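Local coordinates for protein type I polyketide synthase PikAII (Streptomyces venezuelae, PDB 3QP9) that is a modular polyketide synthase component whose C2-type ketoreductase domain probably epimerises the alpha-substituent of a beta-ketoacyl intermediate rather than reducing its keto group, at residues P351-E356 / A367-A372. Residues are numbered along the deposited sequence; the frame is centred on the assembly and turned at random.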
ATOM      1  N   PRO A 351      -6.853   5.956  11.814  1.00 40.11           N
ATOM      2  CA  PRO A 351      -7.273   7.348  11.641  1.00 40.92           C
ATOM      3  C   PRO A 351      -6.929   7.908  10.277  1.00 41.08           C
ATOM      4  O   PRO A 351      -5.989   7.465   9.576  1.00 39.30           O
ATOM      5  CB  PRO A 351      -6.606   8.090  12.845  1.00 41.93           C
ATOM      6  CG  PRO A 351      -5.474   7.261  13.248  1.00 41.28           C
ATOM      7  CD  PRO A 351      -5.908   5.797  12.947  1.00 41.14           C
ATOM      8  N   THR A 352      -7.710   8.880   9.872  1.00 43.11           N
ATOM      9  CA  THR A 352      -7.400   9.569   8.654  1.00 46.88           C
ATOM     10  C   THR A 352      -6.131  10.424   8.897  1.00 47.43           C
ATOM     11  O   THR A 352      -5.773  10.733  10.022  1.00 47.82           O
ATOM     12  CB  THR A 352      -8.678  10.219   8.073  1.00 47.77           C
ATOM     13  OG1 THR A 352      -8.638  10.137   6.636  1.00 53.97           O
ATOM     14  CG2 THR A 352      -8.838  11.594   8.541  1.00 49.46           C
ATOM     15  N   VAL A 353      -5.386  10.702   7.845  1.00 49.02           N
ATOM     16  CA  VAL A 353      -4.129  11.444   7.960  1.00 50.49           C
ATOM     17  C   VAL A 353      -4.169  12.544   6.892  1.00 51.23           C
ATOM     18  O   VAL A 353      -4.891  12.408   5.919  1.00 50.36           O
ATOM     19  CB  VAL A 353      -2.908  10.485   7.719  1.00 50.38           C
ATOM     20  CG1 VAL A 353      -2.973   9.268   8.664  1.00 48.75           C
ATOM     21  CG2 VAL A 353      -2.897   9.971   6.260  1.00 49.90           C
ATOM     22  N   ASP A 354      -3.408  13.618   7.049  1.00 52.81           N
ATOM     23  CA  ASP A 354      -3.282  14.596   5.950  1.00 54.73           C
ATOM     24  C   ASP A 354      -2.151  14.280   5.006  1.00 54.13           C
ATOM     25  O   ASP A 354      -1.103  13.795   5.401  1.00 54.66           O
ATOM     26  CB  ASP A 354      -3.203  16.076   6.419  1.00 56.85           C
ATOM     27  CG  ASP A 354      -2.634  16.236   7.817  1.00 60.86           C
ATOM     28  OD1 ASP A 354      -1.402  16.485   7.957  1.00 66.13           O
ATOM     29  OD2 ASP A 354      -3.444  16.143   8.773  1.00 64.13           O
ATOM     30  N   SER A 355      -2.389  14.588   3.748  1.00 54.47           N
ATOM     31  CA  SER A 355      -1.422  14.371   2.683  1.00 55.56           C
ATOM     32  C   SER A 355      -0.658  15.666   2.263  1.00 54.57           C
ATOM     33  O   SER A 355      -1.085  16.780   2.578  1.00 56.75           O
ATOM     34  CB  SER A 355      -2.188  13.766   1.494  1.00 55.86           C
ATOM     35  OG  SER A 355      -3.306  14.607   1.140  1.00 59.31           O
ATOM     36  N   GLU A 356       0.488  15.506   1.607  1.00 53.02           N
ATOM     37  CA  GLU A 356       1.288  16.611   1.056  1.00 51.30           C
ATOM     38  C   GLU A 356       1.887  16.121  -0.272  1.00 49.00           C
ATOM     39  O   GLU A 356       2.164  14.945  -0.405  1.00 44.21           O
ATOM     40  CB  GLU A 356       2.482  16.985   1.958  1.00 52.92           C
ATOM     41  CG  GLU A 356       2.257  17.325   3.459  1.00 58.88           C
ATOM     42  CD  GLU A 356       3.530  17.928   4.121  1.00 65.14           C
ATOM     43  OE1 GLU A 356       4.129  18.863   3.528  1.00 67.20           O
ATOM     44  OE2 GLU A 356       3.925  17.490   5.233  1.00 65.54           O
ATOM     45  N   ALA A 367       7.074   9.199   7.693  1.00 40.86           N
ATOM     46  CA  ALA A 367       7.192   8.211   8.761  1.00 40.57           C
ATOM     47  C   ALA A 367       6.039   8.262   9.746  1.00 40.40           C
ATOM     48  O   ALA A 367       5.466   7.215  10.118  1.00 39.09           O
ATOM     49  CB  ALA A 367       8.493   8.385   9.490  1.00 41.44           C
ATOM     50  N   ARG A 368       5.666   9.482  10.117  1.00 39.50           N
ATOM     51  CA  ARG A 368       4.472   9.712  10.953  1.00 39.83           C
ATOM     52  C   ARG A 368       3.195   9.220  10.304  1.00 37.95           C
ATOM     53  O   ARG A 368       2.292   8.757  11.005  1.00 37.70           O
ATOM     54  CB  ARG A 368       4.302  11.212  11.324  1.00 40.52           C
ATOM     55  CG  ARG A 368       4.734  11.600  12.727  1.00 44.27           C
ATOM     56  CD  ARG A 368       4.653  13.195  12.984  1.00 48.22           C
ATOM     57  NE  ARG A 368       6.011  13.698  12.894  1.00 52.55           N
ATOM     58  CZ  ARG A 368       6.505  14.557  12.001  1.00 56.18           C
ATOM     59  NH1 ARG A 368       7.796  14.824  12.052  1.00 59.43           N
ATOM     60  NH2 ARG A 368       5.759  15.173  11.088  1.00 55.69           N
ATOM     61  N   VAL A 369       3.064   9.361   8.984  1.00 36.92           N
ATOM     62  CA  VAL A 369       1.801   9.018   8.360  1.00 36.50           C
ATOM     63  C   VAL A 369       1.774   7.500   8.263  1.00 35.53           C
ATOM     64  O   VAL A 369       0.705   6.890   8.436  1.00 35.45           O
ATOM     65  CB  VAL A 369       1.592   9.706   6.962  1.00 36.57           C
ATOM     66  CG1 VAL A 369       0.464   9.021   6.166  1.00 33.99           C
ATOM     67  CG2 VAL A 369       1.350  11.245   7.060  1.00 38.10           C
ATOM     68  N   VAL A 370       2.939   6.882   8.013  1.00 35.39           N
ATOM     69  CA  VAL A 370       3.018   5.408   7.970  1.00 34.42           C
ATOM     70  C   VAL A 370       2.608   4.822   9.346  1.00 35.37           C
ATOM     71  O   VAL A 370       1.876   3.811   9.470  1.00 34.06           O
ATOM     72  CB  VAL A 370       4.445   4.961   7.548  1.00 34.65           C
ATOM     73  CG1 VAL A 370       4.655   3.410   7.806  1.00 33.21           C
ATOM     74  CG2 VAL A 370       4.755   5.421   6.058  1.00 33.46           C
ATOM     75  N   THR A 371       3.059   5.508  10.407  1.00 36.66           N
ATOM     76  CA  THR A 371       2.797   5.052  11.779  1.00 36.29           C
ATOM     77  C   THR A 371       1.288   5.093  12.039  1.00 36.20           C
ATOM     78  O   THR A 371       0.712   4.096  12.452  1.00 34.09           O
ATOM     79  CB  THR A 371       3.629   5.827  12.838  1.00 38.52           C
ATOM     80  OG1 THR A 371       5.025   5.703  12.513  1.00 36.23           O
ATOM     81  CG2 THR A 371       3.329   5.240  14.262  1.00 39.07           C
ATOM     82  N   ALA A 372       0.644   6.217  11.729  1.00 35.96           N
ATOM     83  CA  ALA A 372      -0.795   6.329  11.949  1.00 35.15           C
ATOM     84  C   ALA A 372      -1.630   5.300  11.186  1.00 34.33           C
ATOM     85  O   ALA A 372      -2.735   4.951  11.652  1.00 33.84           O
ATOM     86  CB  ALA A 372      -1.264   7.726  11.611  1.00 35.59           C
TER
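V353 straddles one turn of helix 363-386, sending one methyl to V369 and the other to A372. Its CG2 presses on V369 CG1 at 3.5 Å, closer than two methyl carbons usually come. The two valines meet at a slant, branch against branch. V353 CG1, anti to its own carbonyl carbon (chi1 -54°), reaches A372 CB at 3.7 Å, one helical turn beyond V369, so the fork of V353 spans the i and i+3 positions on this face of the helix.

V369 divides its methyls as well. CG1, anti to the backbone N (chi1 164°), meets V353, while CG2 rests on the backbone, 3.9 Å from D354 O. At the other end of the contact the ring of P351 comes up to the helix backbone, its CD lying 3.5 Å from A372 O. No hydrogen bond joins 351-356 to 367-372; the contact is apolar packing at the surface.

In the Rossmann-type ketoreductase fold, it lays the loop that leaves strand 343-348 back along the helix that follows. Helix 413-426 packs beside both valines, V353 touching Y415 and V369 touching A414, and K373, next along helix 363-386, hydrogen-bonds through NZ to P351 O, tying the early part of the loop to the same helix.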